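Local coordinates for elongation factor G (Thermus thermophilus, PDB 2DY1), which binds GTP and a magnesium ion and probably serves as a GTPase elongation factor in protein synthesis, at residues Trp119-Ala122 / Glu123-Gly126; Val361-Gly365 / Glu366-Ser370; Ala436-Arg439 / Leu440-Tyr443; Thr393-Ala396 / Arg397-Glu400. All coordinates share one frame; numbering follows the deposited sequence.

Interaction 1: residues Trp119-Ala122 / Glu123-Gly126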
# COMPACT_ATOMS: atom_id res chain seq x y z
N TRP A 119 8.39 4.75 9.13
CA TRP A 119 9.44 4.36 10.06
C TRP A 119 9.47 2.84 10.26
O TRP A 119 10.53 2.21 10.24
CB TRP A 119 9.21 5.05 11.41
CG TRP A 119 10.36 4.92 12.37
CD1 TRP A 119 10.55 3.95 13.32
CD2 TRP A 119 11.46 5.81 12.48
NE1 TRP A 119 11.71 4.18 14.01
CE2 TRP A 119 12.29 5.32 13.51
CE3 TRP A 119 11.83 6.98 11.81
CZ2 TRP A 119 13.48 5.97 13.88
CZ3 TRP A 119 13.01 7.62 12.17
CH2 TRP A 119 13.82 7.11 13.20
N THR A 120 8.29 2.26 10.45
CA THR A 120 8.17 0.82 10.67
C THR A 120 8.62 0.01 9.45
O THR A 120 9.31 -1.00 9.59
CB THR A 120 6.71 0.45 11.00
OG1 THR A 120 6.35 1.05 12.25
CG2 THR A 120 6.55 -1.06 11.12
N VAL A 121 8.22 0.45 8.26
CA VAL A 121 8.63 -0.25 7.04
C VAL A 121 10.15 -0.18 6.92
O VAL A 121 10.81 -1.19 6.63
CB VAL A 121 7.97 0.38 5.80
CG1 VAL A 121 8.52 -0.26 4.51
CG2 VAL A 121 6.46 0.19 5.89
N ALA A 122 10.71 1.00 7.19
CA ALA A 122 12.15 1.15 7.11
C ALA A 122 12.84 0.20 8.08
O ALA A 122 13.84 -0.44 7.75
CB ALA A 122 12.56 2.61 7.41
N GLU A 123 12.30 0.12 9.30
CA GLU A 123 12.85 -0.75 10.33
C GLU A 123 12.84 -2.21 9.88
O GLU A 123 13.86 -2.92 10.01
CB GLU A 123 12.06 -0.57 11.63
CG GLU A 123 12.83 -0.91 12.90
CD GLU A 123 12.24 -0.23 14.13
OE1 GLU A 123 11.05 -0.47 14.44
OE2 GLU A 123 12.97 0.56 14.78
N ARG A 124 11.71 -2.67 9.33
CA ARG A 124 11.60 -4.05 8.87
C ARG A 124 12.56 -4.36 7.73
O ARG A 124 12.99 -5.50 7.58
CB ARG A 124 10.15 -4.38 8.46
CG ARG A 124 9.15 -4.34 9.61
CD ARG A 124 7.90 -5.17 9.31
NE ARG A 124 7.18 -4.70 8.13
CZ ARG A 124 5.95 -4.21 8.16
NH1 ARG A 124 5.29 -4.11 9.30
NH2 ARG A 124 5.37 -3.81 7.03
N LEU A 125 12.88 -3.36 6.93
CA LEU A 125 13.83 -3.53 5.83
C LEU A 125 15.27 -3.46 6.33
O LEU A 125 16.20 -3.70 5.57
CB LEU A 125 13.62 -2.46 4.75
CG LEU A 125 12.41 -2.71 3.85
CD1 LEU A 125 12.08 -1.44 3.10
CD2 LEU A 125 12.71 -3.84 2.84
N GLY A 126 15.43 -3.10 7.61
CA GLY A 126 16.76 -3.00 8.19
C GLY A 126 17.50 -1.74 7.78
O GLY A 126 18.73 -1.70 7.77
O HOH W 1 12.69 3.18 16.68

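Interaction 2: residues Val361-Gly365 / Glu366-Ser370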
# COMPACT_ATOMS: atom_id res chain seq x y z
N VAL A 361 13.60 -8.89 -10.43
CA VAL A 361 15.00 -8.84 -10.03
C VAL A 361 15.87 -9.05 -11.27
O VAL A 361 15.51 -9.81 -12.18
CB VAL A 361 15.28 -9.94 -8.98
CG1 VAL A 361 16.74 -9.84 -8.48
CG2 VAL A 361 14.30 -9.79 -7.80
N LEU A 362 16.99 -8.33 -11.33
CA LEU A 362 17.90 -8.44 -12.46
C LEU A 362 19.29 -8.70 -11.90
O LEU A 362 19.66 -8.18 -10.85
CB LEU A 362 17.90 -7.14 -13.27
CG LEU A 362 16.49 -6.68 -13.64
CD1 LEU A 362 16.48 -5.18 -13.91
CD2 LEU A 362 16.00 -7.45 -14.83
N TRP A 363 20.08 -9.50 -12.61
CA TRP A 363 21.39 -9.82 -12.08
C TRP A 363 22.35 -10.29 -13.15
O TRP A 363 21.98 -10.51 -14.29
CB TRP A 363 21.25 -10.97 -11.06
CG TRP A 363 20.80 -12.30 -11.69
CD1 TRP A 363 21.62 -13.30 -12.17
CD2 TRP A 363 19.46 -12.72 -11.97
NE1 TRP A 363 20.86 -14.31 -12.72
CE2 TRP A 363 19.53 -13.98 -12.61
CE3 TRP A 363 18.20 -12.15 -11.74
CZ2 TRP A 363 18.39 -14.69 -13.02
CZ3 TRP A 363 17.06 -12.86 -12.15
CH2 TRP A 363 17.17 -14.11 -12.79
N GLN A 364 23.60 -10.47 -12.72
CA GLN A 364 24.61 -11.10 -13.56
C GLN A 364 25.17 -12.19 -12.64
O GLN A 364 25.14 -12.06 -11.42
CB GLN A 364 25.72 -10.14 -13.99
CG GLN A 364 25.28 -9.27 -15.13
CD GLN A 364 26.40 -8.43 -15.68
OE1 GLN A 364 27.53 -8.50 -15.19
NE2 GLN A 364 26.11 -7.65 -16.71
N GLY A 365 25.63 -13.29 -13.22
CA GLY A 365 26.17 -14.36 -12.40
C GLY A 365 25.07 -15.21 -11.78
O GLY A 365 24.00 -15.39 -12.37
N GLU A 366 25.34 -15.71 -10.58
CA GLU A 366 24.39 -16.57 -9.87
C GLU A 366 23.14 -15.78 -9.47
O GLU A 366 23.25 -14.71 -8.90
CB GLU A 366 25.07 -17.16 -8.62
CG GLU A 366 24.22 -18.13 -7.83
CD GLU A 366 23.98 -19.45 -8.54
OE1 GLU A 366 22.89 -20.03 -8.37
OE2 GLU A 366 24.89 -19.92 -9.25
N LYS A 367 21.97 -16.34 -9.77
CA LYS A 367 20.72 -15.66 -9.43
C LYS A 367 20.57 -15.51 -7.92
O LYS A 367 20.96 -16.40 -7.16
CB LYS A 367 19.52 -16.44 -9.98
CG LYS A 367 18.20 -15.67 -9.86
CD LYS A 367 17.03 -16.41 -10.50
CE LYS A 367 16.52 -17.50 -9.61
NZ LYS A 367 15.32 -18.13 -10.20
N PRO A 368 20.03 -14.37 -7.46
CA PRO A 368 19.86 -14.19 -6.02
C PRO A 368 18.70 -15.01 -5.47
O PRO A 368 17.76 -15.34 -6.19
CB PRO A 368 19.57 -12.69 -5.88
CG PRO A 368 18.87 -12.38 -7.16
CD PRO A 368 19.73 -13.12 -8.17
N GLU A 369 18.81 -15.35 -4.19
CA GLU A 369 17.75 -16.06 -3.48
C GLU A 369 17.00 -14.97 -2.72
O GLU A 369 17.46 -13.82 -2.68
CB GLU A 369 18.37 -17.10 -2.54
CG GLU A 369 19.05 -18.20 -3.35
CD GLU A 369 19.65 -19.33 -2.51
OE1 GLU A 369 19.63 -19.27 -1.26
OE2 GLU A 369 20.14 -20.29 -3.13
N SER A 370 15.86 -15.29 -2.11
CA SER A 370 15.06 -14.27 -1.44
C SER A 370 15.74 -13.43 -0.36
O SER A 370 15.42 -12.26 -0.22
CB SER A 370 13.78 -14.89 -0.86
OG SER A 370 14.06 -15.74 0.24
O HOH W 2 25.22 -12.80 -8.64

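Interaction 3: residues Ala436-Arg439 / Leu440-Tyr443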
# COMPACT_ATOMS: atom_id res chain seq x y z
N ALA A 436 -6.93 6.68 -9.44
CA ALA A 436 -6.98 5.63 -10.47
C ALA A 436 -8.00 6.02 -11.54
O ALA A 436 -7.77 5.82 -12.73
CB ALA A 436 -7.36 4.28 -9.84
N LYS A 437 -9.13 6.55 -11.11
CA LYS A 437 -10.16 6.98 -12.06
C LYS A 437 -9.57 8.06 -12.96
O LYS A 437 -9.79 8.08 -14.18
CB LYS A 437 -11.37 7.53 -11.30
CG LYS A 437 -12.45 8.09 -12.20
CD LYS A 437 -13.68 8.49 -11.39
CE LYS A 437 -14.75 9.05 -12.34
NZ LYS A 437 -15.86 9.68 -11.57
N GLU A 438 -8.85 8.99 -12.35
CA GLU A 438 -8.21 10.08 -13.08
C GLU A 438 -7.16 9.55 -14.04
O GLU A 438 -7.02 10.06 -15.14
CB GLU A 438 -7.57 11.07 -12.10
CG GLU A 438 -8.62 11.82 -11.28
CD GLU A 438 -8.05 12.51 -10.06
OE1 GLU A 438 -6.85 12.86 -10.04
OE2 GLU A 438 -8.82 12.75 -9.10
N ARG A 439 -6.40 8.54 -13.60
CA ARG A 439 -5.37 8.01 -14.47
C ARG A 439 -5.97 7.35 -15.71
O ARG A 439 -5.42 7.50 -16.80
CB ARG A 439 -4.45 7.05 -13.69
CG ARG A 439 -3.18 6.71 -14.45
CD ARG A 439 -2.38 7.97 -14.75
NE ARG A 439 -0.98 7.66 -15.06
CZ ARG A 439 -0.13 8.57 -15.51
NH1 ARG A 439 -0.53 9.83 -15.72
NH2 ARG A 439 1.15 8.25 -15.74
N LEU A 440 -7.08 6.62 -15.54
CA LEU A 440 -7.76 5.99 -16.67
C LEU A 440 -8.19 7.11 -17.63
O LEU A 440 -8.10 6.97 -18.85
CB LEU A 440 -8.97 5.19 -16.16
CG LEU A 440 -8.54 3.92 -15.40
CD1 LEU A 440 -9.71 3.26 -14.69
CD2 LEU A 440 -7.92 2.94 -16.41
N GLN A 441 -8.63 8.24 -17.08
CA GLN A 441 -9.02 9.40 -17.91
C GLN A 441 -7.80 9.91 -18.70
O GLN A 441 -7.92 10.32 -19.85
CB GLN A 441 -9.60 10.49 -17.00
CG GLN A 441 -9.77 11.88 -17.62
CD GLN A 441 -10.21 12.91 -16.57
OE1 GLN A 441 -9.59 13.04 -15.48
NE2 GLN A 441 -11.27 13.64 -16.88
N ASP A 442 -6.61 9.90 -18.10
CA ASP A 442 -5.41 10.35 -18.79
C ASP A 442 -5.13 9.44 -19.97
O ASP A 442 -4.55 9.88 -20.96
CB ASP A 442 -4.16 10.30 -17.90
CG ASP A 442 -4.25 11.20 -16.70
OD1 ASP A 442 -5.10 12.11 -16.68
OD2 ASP A 442 -3.44 11.00 -15.75
N TYR A 443 -5.51 8.18 -19.82
CA TYR A 443 -5.30 7.18 -20.87
C TYR A 443 -6.42 7.21 -21.91
O TYR A 443 -6.44 6.39 -22.83
CB TYR A 443 -5.20 5.77 -20.28
CG TYR A 443 -4.03 5.55 -19.33
CD1 TYR A 443 -2.83 6.24 -19.50
CD2 TYR A 443 -4.11 4.60 -18.31
CE1 TYR A 443 -1.73 5.98 -18.66
CE2 TYR A 443 -3.02 4.34 -17.47
CZ TYR A 443 -1.84 5.03 -17.66
OH TYR A 443 -0.72 4.73 -16.89

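Interaction 4: residues Thr393-Ala396 / Arg397-Glu400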
# COMPACT_ATOMS: atom_id res chain seq x y z
N THR A 393 -17.19 4.01 -26.53
CA THR A 393 -15.77 4.24 -26.77
C THR A 393 -14.97 3.75 -25.56
O THR A 393 -13.92 3.12 -25.70
CB THR A 393 -15.48 5.75 -26.99
OG1 THR A 393 -16.02 6.16 -28.26
CG2 THR A 393 -13.99 6.03 -27.00
N ASP A 394 -15.47 4.02 -24.37
CA ASP A 394 -14.77 3.60 -23.17
C ASP A 394 -14.71 2.08 -22.99
O ASP A 394 -13.67 1.55 -22.60
CB ASP A 394 -15.41 4.25 -21.94
CG ASP A 394 -15.54 5.75 -22.11
OD1 ASP A 394 -14.50 6.43 -22.24
OD2 ASP A 394 -16.69 6.26 -22.14
N GLU A 395 -15.80 1.38 -23.28
CA GLU A 395 -15.79 -0.07 -23.13
C GLU A 395 -14.74 -0.70 -24.06
O GLU A 395 -14.05 -1.63 -23.66
CB GLU A 395 -17.18 -0.66 -23.43
CG GLU A 395 -17.21 -2.19 -23.37
CD GLU A 395 -17.00 -2.75 -21.97
OE1 GLU A 395 -17.93 -2.65 -21.14
OE2 GLU A 395 -15.91 -3.29 -21.69
N ALA A 396 -14.61 -0.17 -25.27
CA ALA A 396 -13.65 -0.72 -26.23
C ALA A 396 -12.20 -0.48 -25.83
O ALA A 396 -11.31 -1.25 -26.20
CB ALA A 396 -13.90 -0.13 -27.60
N ARG A 397 -11.97 0.60 -25.09
CA ARG A 397 -10.62 0.98 -24.68
C ARG A 397 -10.28 0.56 -23.25
O ARG A 397 -9.12 0.62 -22.85
CB ARG A 397 -10.46 2.50 -24.75
CG ARG A 397 -10.54 3.17 -26.14
CD ARG A 397 -10.45 4.70 -25.97
NE ARG A 397 -10.50 5.43 -27.23
CZ ARG A 397 -10.43 6.76 -27.33
NH1 ARG A 397 -10.30 7.51 -26.25
NH2 ARG A 397 -10.50 7.34 -28.52
N LEU A 398 -11.28 0.12 -22.49
CA LEU A 398 -11.07 -0.19 -21.08
C LEU A 398 -10.02 -1.24 -20.76
O LEU A 398 -9.17 -1.01 -19.89
CB LEU A 398 -12.38 -0.58 -20.42
CG LEU A 398 -12.34 -0.80 -18.91
CD1 LEU A 398 -11.82 0.46 -18.19
CD2 LEU A 398 -13.75 -1.17 -18.45
N GLY A 399 -10.07 -2.37 -21.45
CA GLY A 399 -9.10 -3.42 -21.15
C GLY A 399 -7.66 -2.96 -21.20
O GLY A 399 -6.89 -3.23 -20.28
N GLU A 400 -7.28 -2.26 -22.28
CA GLU A 400 -5.90 -1.82 -22.41
C GLU A 400 -5.55 -0.73 -21.40
O GLU A 400 -4.43 -0.68 -20.89
CB GLU A 400 -5.64 -1.34 -23.85
CG GLU A 400 -4.32 -0.64 -24.06
CD GLU A 400 -3.10 -1.50 -23.75
OE1 GLU A 400 -1.99 -0.93 -23.65
OE2 GLU A 400 -3.24 -2.73 -23.61
O HOH W 3 -11.70 -3.18 -23.62
O HOH W 4 -8.95 -2.43 -24.72

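Interaction 1: residues Trp119-Ala122 / Glu123-Gly126
Trp119 and Glu123, one helical turn apart, meet through a water. The indole NE1 of Trp119 donates to it at 3.0 Å, and the water in turn donates to OE2 of Glu123 at 3.2 Å, while NE1 and OE2 of these two residues lie 3.9 Å from each other. On both residues CG sits anti to the backbone N, and the glutamate then runs extended, which brings its carboxylate up beside the indole with the two planes 79° apart. OE2 of Glu123 also forms a salt bridge with Arg129, and the same arginine makes a cation-pi contact with Trp119. The next pair is Thr120 and Arg124. A bend at chi3 (-60°) swings the Arg124 guanidinium over the preceding turn, where NH1 comes 3.8 Å from the methyl CG2 of Thr120; OG1 of Thr120 is turned to the carbonyl of Glu116. All this lies on the last turns of helix 113-124, the helix of the beta-alpha-beta unit between strands 100-106 and 129-134 in the P-loop GTPase domain. The inner side is apolar: Val121 and Leu125 lie side by side and point the same way, with Val121 CG1 4.0 Å from Leu125 CD1, and both rest on Leu95 of helix 88-97. Trp119 reaches Val103 and Val131 on the flanking strands. Along the backbone, Glu123 N bonds to Trp119 O at 2.9 Å and Leu125 N to Val121 O at 3.0 Å. Gly126, at a positive phi of 77°, ends the helix in a Schellman motif, its N bonded to Glu123 O at 2.9 Å.

Interaction 2: residues Val361-Gly365 / Glu366-Ser370
Trp363 takes the stem of Lys367 on one face of its indole where the chain turns back after strand 361-363 of the domain 2 beta barrel, a strand backbone-bonded to Ala286 and to Gln317. The reversal passes Gly365, whose backbone has positive phi. Glu366 follows: a water lies 2.8 Å from its carbonyl O and 2.9 Å from Gln364 O, bridging the turn, although more acceptors surround this water than it has protons to give. Lys367 comes next and makes the closest approach to the ring. Its CG stands 3.4 Å from the centroid of the Trp363 six-membered ring and only 15° off the normal, a CH-pi contact, and CD is tightly packed at 3.2 Å from CH2 of Trp363. The lysine then bends at chi3 (79°), which turns its ammonium away from the ring to a salt bridge with Glu319. With CG between its backbone N and carbonyl carbon (chi1 66°), Trp363 turns its indole under the lysine stem. With an alanine here, the stem and the proline would probably lose the flat surface they pack against, so that the lysine would be held mainly by its end, at Glu319. Pro368 adds an apolar contact, its CD 3.8 Å from Trp363 CG, and also touches Leu285. CG of Pro368 reaches toward the CG1 methyl of Val361, 3.6 Å away.

Interaction 3: residues Ala436-Arg439 / Leu440-Tyr443
Arg439 and Asp442 form the charged pair of this helix end: Arg439 NH1 donates to Asp442 OD2 at 3.1 Å, with a nearly straight N-H...O of 161°. The acceptor lies close to the guanidinium plane and is approached on the anti side of the carboxylate, whose own plane is almost perpendicular to the guanidinium. A bend at chi2 (59°) brings the arginine head round to this position. Its other nitrogens are bridged to acids too, NH2 to Asp294 and NE to Glu408, so each of the three nitrogens of this buried group has an acidic partner. Replacing it with a leucine would probably leave Asp442, Asp294 and Glu408 without their common positive partner.

Packing comes next. The Tyr443 ring crosses the arginine at a slant, its plane 46° from the guanidinium, with CE2 of Tyr443 3.8 Å from Arg439 CG and CE1 over one face of the guanidinium. The carbonyl O of Arg439 sits over a face of the same ring, 3.5 Å from Tyr443 CG.

The backbone supplies regular helical bonds, from Leu440 N to Ala436 O at 3.0 Å through Asp442 N to Glu438 O at 3.0 Å, ending with Tyr443 N to Arg439 O at 3.1 Å.

Leu440 faces Ala401 and Leu405 of helix 392-408 and Val447 of strand 447-450, while Arg439 and Asp442 touch Pro53 of helix 53-57 and Glu438 bonds to His58, joining domain III to the GTPase domain and, through Asp294 and Val293, to domain 2.

Interaction 4: residues Thr393-Ala396 / Arg397-Glu400
Arg397 lies along Thr393, one turn earlier on the helix, the two side chains side by side and pointing the same way. The methyl CG2 of Thr393 sits over one face of the guanidinium, toward its rim, 3.5 Å from NE of Arg397. An extended chain from CG to NE carries the arginine past this methyl, and NH1 continues to the carbonyl of Gly444. The backbone bond of the pair is loose: Arg397 N to Thr393 O measures 3.2 Å with an N-H...O angle of 136°. Leu398 is held no more firmly, since its N makes weak bonds to Asp394 O and Glu395 O; its buried side chain touches Val445. Beyond these residues the helical bonds are taken over by water. Gly399 N and Glu395 O stand 4.6 Å apart, and one water joins them, 2.8 Å from Gly399 N and 2.8 Å from Glu395 O. A second connects Glu400 N, at 3.0 Å, with Ala396 O, at 3.0 Å. With Arg397 at phi -99°, this is a hydrated distortion of helix 392-408, the first helix of the beta-alpha-beta-beta-alpha-beta, ferredoxin-like fold of domain III.

Overall arrangement
Along the chain the order is interaction 1, interaction 2, interaction 4, interaction 3. All four are local and strictly in series: none encloses or crosses another, and each closes only one helical turn or chain reversal. Interaction 1 ends a helix of the GTPase domain; interaction 2 turns the chain out of the sheet of domain 2, its centre about 23 Å from that of interaction 1. Interactions 4 and 3 lie on the two helices of domain III, 392-408 and 430-442, with centres about 12 Å and nearest atoms about 5 Å apart. Interaction 3 also meets the GTPase domain and domain 2, although its centre is about 32 Å from that of interaction 1.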